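Local coordinates for protein phosphoribosyltransferase (Thermus thermophilus, PDB 1WD5) that is a predicted type I phosphoribosyltransferase, probably transferring phosphoribosyl groups, although its substrate and reaction have not been established, at residues A[24-29]-A[46-51]; A[51-56]-A[107-112]. All blocks are in the same frame, centred on the assembly; numbering follows the deposited sequence.

Contact 1 of 2, residues A[24-29]-A[46-51]; sequences APVVLG and GGELDV
P25 O accepts the backbone N-H of E48 at 3.0 Å from E48 N, the first rung of a parallel ladder between 24-29 and 46-51. The donor lies nearly along the C=O axis. From here the bonds alternate: V27 N gives its hydrogen to E48 O at 2.8 Å, V27 O takes that of D50 N, and G29 N bonds to D50 O at 3.1 Å, after which G29 goes on to pair with V52. V27 thus bonds through both its N and O to the residues flanking L49, as parallel pairing requires. Longer CA-H...O contacts fill in between, such as L28 CA to D50 O at 3.4 Å.

G47 approaches P25 closely, with CA 3.3 Å from P25 O; a beta carbon at G47 would collide with that oxygen, so glycine suits this entry to the strand. V26, L28, E48 and D50 share one face of the sheet. There L28 and D50 run side by side, L28 CD2 meeting D50 CB at 3.7 Å. The buried D50 carboxylate, its CG anti to the backbone N (chi1 -167°), is well supplied: OD1 forms a salt bridge with R110 and a weak bond with V51 N, while OD2 accepts A116 N. E48 forms salt bridges through OE2 with R113 and through OE1 with R121, and L49 O accepts a hydrogen bond from R113. On the other face the beta-branched V27 fits an extended strand, and L49 CD2 rests 3.4 Å from V27 O.

V27 and L49 pack on A38 and A42 of helix 33-45, small residues consistent with its close approach. That helix links the two strands in a beta-alpha-beta unit, while strand 122-126 bonds to V26 and L28 along the other edge of strand 26-29.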
ATOM      1  N   ALA A  24      -7.528  -4.201  16.789  1.00 25.49           N
ATOM      2  CA  ALA A  24      -8.516  -4.245  15.709  1.00 25.49           C
ATOM      3  C   ALA A  24      -8.049  -3.316  14.595  1.00 22.56           C
ATOM      4  O   ALA A  24      -8.725  -2.349  14.245  1.00 24.19           O
ATOM      5  CB  ALA A  24      -9.877  -3.803  16.228  1.00 26.41           C
ATOM      6  N   PRO A  25      -6.875  -3.606  14.022  1.00 19.85           N
ATOM      7  CA  PRO A  25      -6.309  -2.786  12.952  1.00 17.87           C
ATOM      8  C   PRO A  25      -7.043  -2.831  11.623  1.00 17.08           C
ATOM      9  O   PRO A  25      -7.712  -3.809  11.301  1.00 14.79           O
ATOM     10  CB  PRO A  25      -4.893  -3.331  12.831  1.00 18.52           C
ATOM     11  CG  PRO A  25      -5.103  -4.794  13.080  1.00 19.82           C
ATOM     12  CD  PRO A  25      -6.040  -4.796  14.271  1.00 19.20           C
ATOM     13  N   VAL A  26      -6.931  -1.743  10.869  1.00 15.66           N
ATOM     14  CA  VAL A  26      -7.509  -1.669   9.542  1.00 16.72           C
ATOM     15  C   VAL A  26      -6.298  -2.042   8.693  1.00 16.83           C
ATOM     16  O   VAL A  26      -5.291  -1.329   8.700  1.00 18.04           O
ATOM     17  CB  VAL A  26      -7.952  -0.232   9.179  1.00 16.33           C
ATOM     18  CG1 VAL A  26      -8.464  -0.189   7.750  1.00 16.34           C
ATOM     19  CG2 VAL A  26      -9.034   0.230  10.133  1.00 17.65           C
ATOM     20  N   VAL A  27      -6.379  -3.171   8.001  1.00 15.48           N
ATOM     21  CA  VAL A  27      -5.279  -3.641   7.165  1.00 13.30           C
ATOM     22  C   VAL A  27      -5.538  -3.234   5.719  1.00 14.48           C
ATOM     23  O   VAL A  27      -6.465  -3.733   5.080  1.00 14.52           O
ATOM     24  CB  VAL A  27      -5.143  -5.174   7.255  1.00 11.74           C
ATOM     25  CG1 VAL A  27      -3.899  -5.642   6.511  1.00 13.00           C
ATOM     26  CG2 VAL A  27      -5.072  -5.597   8.715  1.00 12.28           C
ATOM     27  N   LEU A  28      -4.713  -2.321   5.213  1.00 14.07           N
ATOM     28  CA  LEU A  28      -4.850  -1.821   3.849  1.00 14.77           C
ATOM     29  C   LEU A  28      -3.872  -2.490   2.900  1.00 15.60           C
ATOM     30  O   LEU A  28      -2.659  -2.433   3.102  1.00 16.39           O
ATOM     31  CB  LEU A  28      -4.621  -0.307   3.821  1.00 12.65           C
ATOM     32  CG  LEU A  28      -5.527   0.534   4.723  1.00 12.08           C
ATOM     33  CD1 LEU A  28      -5.206   2.010   4.528  1.00 12.87           C
ATOM     34  CD2 LEU A  28      -6.992   0.260   4.391  1.00 10.51           C
ATOM     35  N   GLY A  29      -4.402  -3.121   1.857  1.00 15.17           N
ATOM     36  CA  GLY A  29      -3.544  -3.782   0.896  1.00 13.57           C
ATOM     37  C   GLY A  29      -3.434  -3.009  -0.404  1.00 15.24           C
ATOM     38  O   GLY A  29      -4.425  -2.467  -0.897  1.00 15.87           O
ATOM     39  N   GLY A  46      -7.594 -10.519  13.361  1.00 20.78           N
ATOM     40  CA  GLY A  46      -8.923 -10.127  13.786  1.00 20.26           C
ATOM     41  C   GLY A  46      -9.182  -8.675  13.426  1.00 22.06           C
ATOM     42  O   GLY A  46      -9.893  -7.957  14.135  1.00 23.13           O
ATOM     43  N   GLY A  47      -8.591  -8.236  12.319  1.00 20.84           N
ATOM     44  CA  GLY A  47      -8.768  -6.866  11.877  1.00 19.11           C
ATOM     45  C   GLY A  47      -9.767  -6.743  10.741  1.00 18.52           C
ATOM     46  O   GLY A  47     -10.537  -7.668  10.469  1.00 16.18           O
ATOM     47  N   GLU A  48      -9.741  -5.595  10.074  1.00 16.06           N
ATOM     48  CA  GLU A  48     -10.645  -5.310   8.965  1.00 16.94           C
ATOM     49  C   GLU A  48      -9.864  -5.041   7.676  1.00 15.92           C
ATOM     50  O   GLU A  48      -8.949  -4.222   7.653  1.00 15.47           O
ATOM     51  CB  GLU A  48     -11.512  -4.102   9.327  1.00 19.26           C
ATOM     52  CG  GLU A  48     -12.332  -3.536   8.184  1.00 24.00           C
ATOM     53  CD  GLU A  48     -13.356  -2.519   8.654  1.00 26.72           C
ATOM     54  OE1 GLU A  48     -13.026  -1.715   9.550  1.00 28.80           O
ATOM     55  OE2 GLU A  48     -14.487  -2.518   8.122  1.00 29.58           O
ATOM     56  N   LEU A  49     -10.237  -5.727   6.601  1.00 15.12           N
ATOM     57  CA  LEU A  49      -9.546  -5.578   5.322  1.00 14.70           C
ATOM     58  C   LEU A  49     -10.164  -4.550   4.382  1.00 13.92           C
ATOM     59  O   LEU A  49     -11.383  -4.444   4.260  1.00 11.82           O
ATOM     60  CB  LEU A  49      -9.474  -6.939   4.618  1.00 15.62           C
ATOM     61  CG  LEU A  49      -8.817  -7.085   3.238  1.00 18.32           C
ATOM     62  CD1 LEU A  49      -9.733  -6.556   2.154  1.00 17.66           C
ATOM     63  CD2 LEU A  49      -7.476  -6.367   3.223  1.00 14.85           C
ATOM     64  N   ASP A  50      -9.301  -3.780   3.732  1.00 14.17           N
ATOM     65  CA  ASP A  50      -9.733  -2.792   2.754  1.00 15.40           C
ATOM     66  C   ASP A  50      -8.562  -2.554   1.818  1.00 15.62           C
ATOM     67  O   ASP A  50      -7.460  -3.068   2.033  1.00 15.79           O
ATOM     68  CB  ASP A  50     -10.163  -1.473   3.418  1.00 14.31           C
ATOM     69  CG  ASP A  50     -10.901  -0.547   2.455  1.00 15.82           C
ATOM     70  OD1 ASP A  50     -11.223  -0.980   1.328  1.00 13.39           O
ATOM     71  OD2 ASP A  50     -11.170   0.614   2.822  1.00 16.54           O
ATOM     72  N   VAL A  51      -8.804  -1.789   0.767  1.00 15.86           N
ATOM     73  CA  VAL A  51      -7.765  -1.506  -0.197  1.00 15.41           C
ATOM     74  C   VAL A  51      -7.386  -0.033  -0.101  1.00 15.88           C
ATOM     75  O   VAL A  51      -8.215   0.805   0.256  1.00 16.03           O
ATOM     76  CB  VAL A  51      -8.264  -1.810  -1.621  1.00 16.36           C
ATOM     77  CG1 VAL A  51      -9.489  -0.951  -1.928  1.00 13.38           C
ATOM     78  CG2 VAL A  51      -7.171  -1.551  -2.628  1.00 15.52           C
TER

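Contact 2 of 2, residues A[51-56]-A[107-112]; sequences VVLVRK and ERYRRV
L53 meets helix 88-112 with both its methyls: CD2 lies 3.8 Å from Y109 CD1, and CD1 reaches R110 tip to tip, 3.9 Å from NH2. V51 CG1 adds a second apolar touch, 4.1 Å from Y109 CD1, the valine and tyrosine side chains crossing at about a right angle. Both aliphatic groups approach the tyrosine ring obliquely.

V51 CG1 also lies 3.8 Å from R110 NH2, and the same nitrogen makes a weak hydrogen bond of 3.2 Å to V51 O. This oxygen sits at the edge of the guanidinium, near its plane, but the N-H...O angle is only 130°. Arginine suits the place because its long chain, with CD turned by a chi2 of -53°, carries the guanidinium across to V51 and L53, which touch this flat group.

Stronger partners fix that end: NE forms a salt bridge with E72, and NH1 bonds to R113 O. Y109 combines an apolar ring with a hydroxyl that bonds to D196, while V199 and L203 of helix 196-204 pack on the ring. A106 and L102, about one and two turns back along helix 88-112, also touch L53. In this PRTase-like alpha/beta fold, the contact joins the break in strand 48-59, from V51 to L53, to the C-terminal part of helix 88-112.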
ATOM      1  N   VAL A  51      -8.804  -1.789   0.767  1.00 15.86           N
ATOM      2  CA  VAL A  51      -7.765  -1.506  -0.197  1.00 15.41           C
ATOM      3  C   VAL A  51      -7.386  -0.033  -0.101  1.00 15.88           C
ATOM      4  O   VAL A  51      -8.215   0.805   0.256  1.00 16.03           O
ATOM      5  CB  VAL A  51      -8.264  -1.810  -1.621  1.00 16.36           C
ATOM      6  CG1 VAL A  51      -9.489  -0.951  -1.928  1.00 13.38           C
ATOM      7  CG2 VAL A  51      -7.171  -1.551  -2.628  1.00 15.52           C
ATOM      8  N   VAL A  52      -6.128   0.275  -0.394  1.00 15.64           N
ATOM      9  CA  VAL A  52      -5.682   1.657  -0.383  1.00 15.14           C
ATOM     10  C   VAL A  52      -5.562   2.009  -1.853  1.00 16.39           C
ATOM     11  O   VAL A  52      -4.896   1.307  -2.617  1.00 16.87           O
ATOM     12  CB  VAL A  52      -4.326   1.838   0.354  1.00 16.04           C
ATOM     13  CG1 VAL A  52      -3.259   0.944  -0.243  1.00 16.01           C
ATOM     14  CG2 VAL A  52      -3.905   3.299   0.296  1.00 13.69           C
ATOM     15  N   LEU A  53      -6.238   3.083  -2.246  1.00 15.70           N
ATOM     16  CA  LEU A  53      -6.268   3.522  -3.634  1.00 15.21           C
ATOM     17  C   LEU A  53      -5.616   4.890  -3.785  1.00 14.96           C
ATOM     18  O   LEU A  53      -6.205   5.917  -3.436  1.00 12.75           O
ATOM     19  CB  LEU A  53      -7.723   3.559  -4.102  1.00 14.97           C
ATOM     20  CG  LEU A  53      -8.395   2.176  -4.087  1.00 16.81           C
ATOM     21  CD1 LEU A  53      -9.916   2.299  -4.064  1.00 15.77           C
ATOM     22  CD2 LEU A  53      -7.934   1.399  -5.314  1.00 16.78           C
ATOM     23  N   VAL A  54      -4.398   4.890  -4.317  1.00 14.14           N
ATOM     24  CA  VAL A  54      -3.629   6.114  -4.484  1.00 15.20           C
ATOM     25  C   VAL A  54      -2.731   6.049  -5.721  1.00 16.56           C
ATOM     26  O   VAL A  54      -2.534   4.977  -6.298  1.00 16.51           O
ATOM     27  CB  VAL A  54      -2.716   6.338  -3.259  1.00 15.23           C
ATOM     28  CG1 VAL A  54      -3.539   6.350  -1.979  1.00 14.18           C
ATOM     29  CG2 VAL A  54      -1.680   5.228  -3.191  1.00 15.53           C
ATOM     30  N   ARG A  55      -2.191   7.203  -6.108  1.00 15.92           N
ATOM     31  CA  ARG A  55      -1.284   7.322  -7.244  1.00 16.41           C
ATOM     32  C   ARG A  55      -0.166   8.296  -6.894  1.00 17.40           C
ATOM     33  O   ARG A  55      -0.374   9.283  -6.185  1.00 18.39           O
ATOM     34  CB  ARG A  55      -2.012   7.847  -8.489  1.00 14.88           C
ATOM     35  CG  ARG A  55      -2.976   6.855  -9.140  1.00 15.11           C
ATOM     36  CD  ARG A  55      -2.233   5.714  -9.807  1.00 10.95           C
ATOM     37  NE  ARG A  55      -1.367   6.186 -10.885  1.00 12.64           N
ATOM     38  CZ  ARG A  55      -0.469   5.427 -11.506  1.00 15.12           C
ATOM     39  NH1 ARG A  55      -0.316   4.152 -11.163  1.00 16.17           N
ATOM     40  NH2 ARG A  55       0.294   5.945 -12.456  1.00 15.53           N
ATOM     41  N   LYS A  56       1.027   8.013  -7.393  1.00 16.05           N
ATOM     42  CA  LYS A  56       2.159   8.886  -7.155  1.00 16.90           C
ATOM     43  C   LYS A  56       2.110  10.026  -8.172  1.00 16.37           C
ATOM     44  O   LYS A  56       1.710   9.824  -9.320  1.00 16.64           O
ATOM     45  CB  LYS A  56       3.459   8.101  -7.320  1.00 17.76           C
ATOM     46  CG  LYS A  56       4.722   8.936  -7.217  1.00 22.75           C
ATOM     47  CD  LYS A  56       5.532   8.822  -8.492  1.00 25.75           C
ATOM     48  CE  LYS A  56       5.870   7.369  -8.803  1.00 27.70           C
ATOM     49  NZ  LYS A  56       6.169   7.186 -10.249  1.00 27.81           N
ATOM     50  N   GLU A 107     -13.963   3.130  -8.516  1.00 16.58           N
ATOM     51  CA  GLU A 107     -15.421   3.041  -8.558  1.00 18.04           C
ATOM     52  C   GLU A 107     -15.900   1.600  -8.441  1.00 17.81           C
ATOM     53  O   GLU A 107     -16.836   1.315  -7.696  1.00 14.99           O
ATOM     54  CB  GLU A 107     -15.984   3.651  -9.853  1.00 19.96           C
ATOM     55  CG  GLU A 107     -15.613   5.114 -10.083  1.00 26.75           C
ATOM     56  CD  GLU A 107     -16.395   5.757 -11.232  1.00 31.19           C
ATOM     57  OE1 GLU A 107     -16.707   5.052 -12.218  1.00 34.19           O
ATOM     58  OE2 GLU A 107     -16.683   6.973 -11.153  1.00 30.67           O
ATOM     59  N   ARG A 108     -15.265   0.685  -9.168  1.00 17.61           N
ATOM     60  CA  ARG A 108     -15.700  -0.703  -9.096  1.00 19.33           C
ATOM     61  C   ARG A 108     -15.390  -1.361  -7.761  1.00 17.40           C
ATOM     62  O   ARG A 108     -16.178  -2.170  -7.279  1.00 16.00           O
ATOM     63  CB  ARG A 108     -15.126  -1.531 -10.257  1.00 22.79           C
ATOM     64  CG  ARG A 108     -13.635  -1.465 -10.462  1.00 28.84           C
ATOM     65  CD  ARG A 108     -13.298  -1.921 -11.887  1.00 36.66           C
ATOM     66  NE  ARG A 108     -11.892  -1.699 -12.227  1.00 42.98           N
ATOM     67  CZ  ARG A 108     -11.417  -1.651 -13.469  1.00 43.61           C
ATOM     68  NH1 ARG A 108     -12.233  -1.807 -14.504  1.00 45.80           N
ATOM     69  NH2 ARG A 108     -10.122  -1.442 -13.675  1.00 44.10           N
ATOM     70  N   TYR A 109     -14.258  -1.021  -7.153  1.00 16.34           N
ATOM     71  CA  TYR A 109     -13.926  -1.604  -5.855  1.00 14.55           C
ATOM     72  C   TYR A 109     -14.888  -1.063  -4.790  1.00 14.98           C
ATOM     73  O   TYR A 109     -15.372  -1.812  -3.940  1.00 15.26           O
ATOM     74  CB  TYR A 109     -12.490  -1.260  -5.445  1.00 14.35           C
ATOM     75  CG  TYR A 109     -11.384  -1.988  -6.199  1.00 16.11           C
ATOM     76  CD1 TYR A 109     -10.043  -1.721  -5.915  1.00 17.12           C
ATOM     77  CD2 TYR A 109     -11.669  -2.938  -7.179  1.00 15.35           C
ATOM     78  CE1 TYR A 109      -9.017  -2.375  -6.580  1.00 14.98           C
ATOM     79  CE2 TYR A 109     -10.644  -3.607  -7.855  1.00 15.64           C
ATOM     80  CZ  TYR A 109      -9.319  -3.316  -7.547  1.00 15.80           C
ATOM     81  OH  TYR A 109      -8.288  -3.964  -8.192  1.00 12.78           O
ATOM     82  N   ARG A 110     -15.170   0.235  -4.841  1.00 14.02           N
ATOM     83  CA  ARG A 110     -16.058   0.845  -3.856  1.00 15.87           C
ATOM     84  C   ARG A 110     -17.502   0.395  -4.002  1.00 17.52           C
ATOM     85  O   ARG A 110     -18.292   0.527  -3.071  1.00 18.29           O
ATOM     86  CB  ARG A 110     -15.966   2.374  -3.918  1.00 14.80           C
ATOM     87  CG  ARG A 110     -14.629   2.922  -3.409  1.00 16.31           C
ATOM     88  CD  ARG A 110     -14.325   2.384  -2.016  1.00 15.14           C
ATOM     89  NE  ARG A 110     -12.959   2.660  -1.565  1.00 15.37           N
ATOM     90  CZ  ARG A 110     -12.287   1.872  -0.730  1.00 15.28           C
ATOM     91  NH1 ARG A 110     -12.860   0.769  -0.269  1.00 11.34           N
ATOM     92  NH2 ARG A 110     -11.055   2.182  -0.347  1.00 13.76           N
ATOM     93  N   ARG A 111     -17.849  -0.140  -5.167  1.00 18.09           N
ATOM     94  CA  ARG A 111     -19.204  -0.622  -5.378  1.00 19.94           C
ATOM     95  C   ARG A 111     -19.438  -1.902  -4.572  1.00 20.31           C
ATOM     96  O   ARG A 111     -20.561  -2.173  -4.147  1.00 20.95           O
ATOM     97  CB  ARG A 111     -19.445  -0.884  -6.860  1.00 22.47           C
ATOM     98  CG  ARG A 111     -20.856  -1.348  -7.195  1.00 26.25           C
ATOM     99  CD  ARG A 111     -21.133  -1.114  -8.668  1.00 27.59           C
ATOM    100  NE  ARG A 111     -21.032   0.305  -8.985  1.00 30.76           N
ATOM    101  CZ  ARG A 111     -20.382   0.796 -10.037  1.00 32.72           C
ATOM    102  NH1 ARG A 111     -19.772  -0.025 -10.882  1.00 31.76           N
ATOM    103  NH2 ARG A 111     -20.340   2.107 -10.243  1.00 32.43           N
ATOM    104  N   VAL A 112     -18.380  -2.682  -4.355  1.00 19.09           N
ATOM    105  CA  VAL A 112     -18.497  -3.927  -3.597  1.00 19.27           C
ATOM    106  C   VAL A 112     -18.075  -3.814  -2.129  1.00 20.05           C
ATOM    107  O   VAL A 112     -18.444  -4.657  -1.314  1.00 20.69           O
ATOM    108  CB  VAL A 112     -17.682  -5.071  -4.253  1.00 19.50           C
ATOM    109  CG1 VAL A 112     -18.180  -5.319  -5.661  1.00 19.89           C
ATOM    110  CG2 VAL A 112     -16.204  -4.725  -4.272  1.00 18.25           C
TER

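Overall arrangement
Following the chain, strand 26-29 leads through helix 33-45 into strand 48-59, and contact 1 closes that short beta-alpha-beta loop by pairing the two strands. The chain then continues along strand 48-59 into contact 2, which closes a longer loop of fifty residues through strands 66-71 and 76-78 and helix 88-112. The loops follow in series, neither enclosing nor crossing the other, and meet at V51, which both contacts share. The salt bridge between D50 and R110 (OD1 to NH1, 2.9 Å) spans them directly. Together they tie the sheet at strands 26-29 and 48-59 to the C-terminal part of helix 88-112.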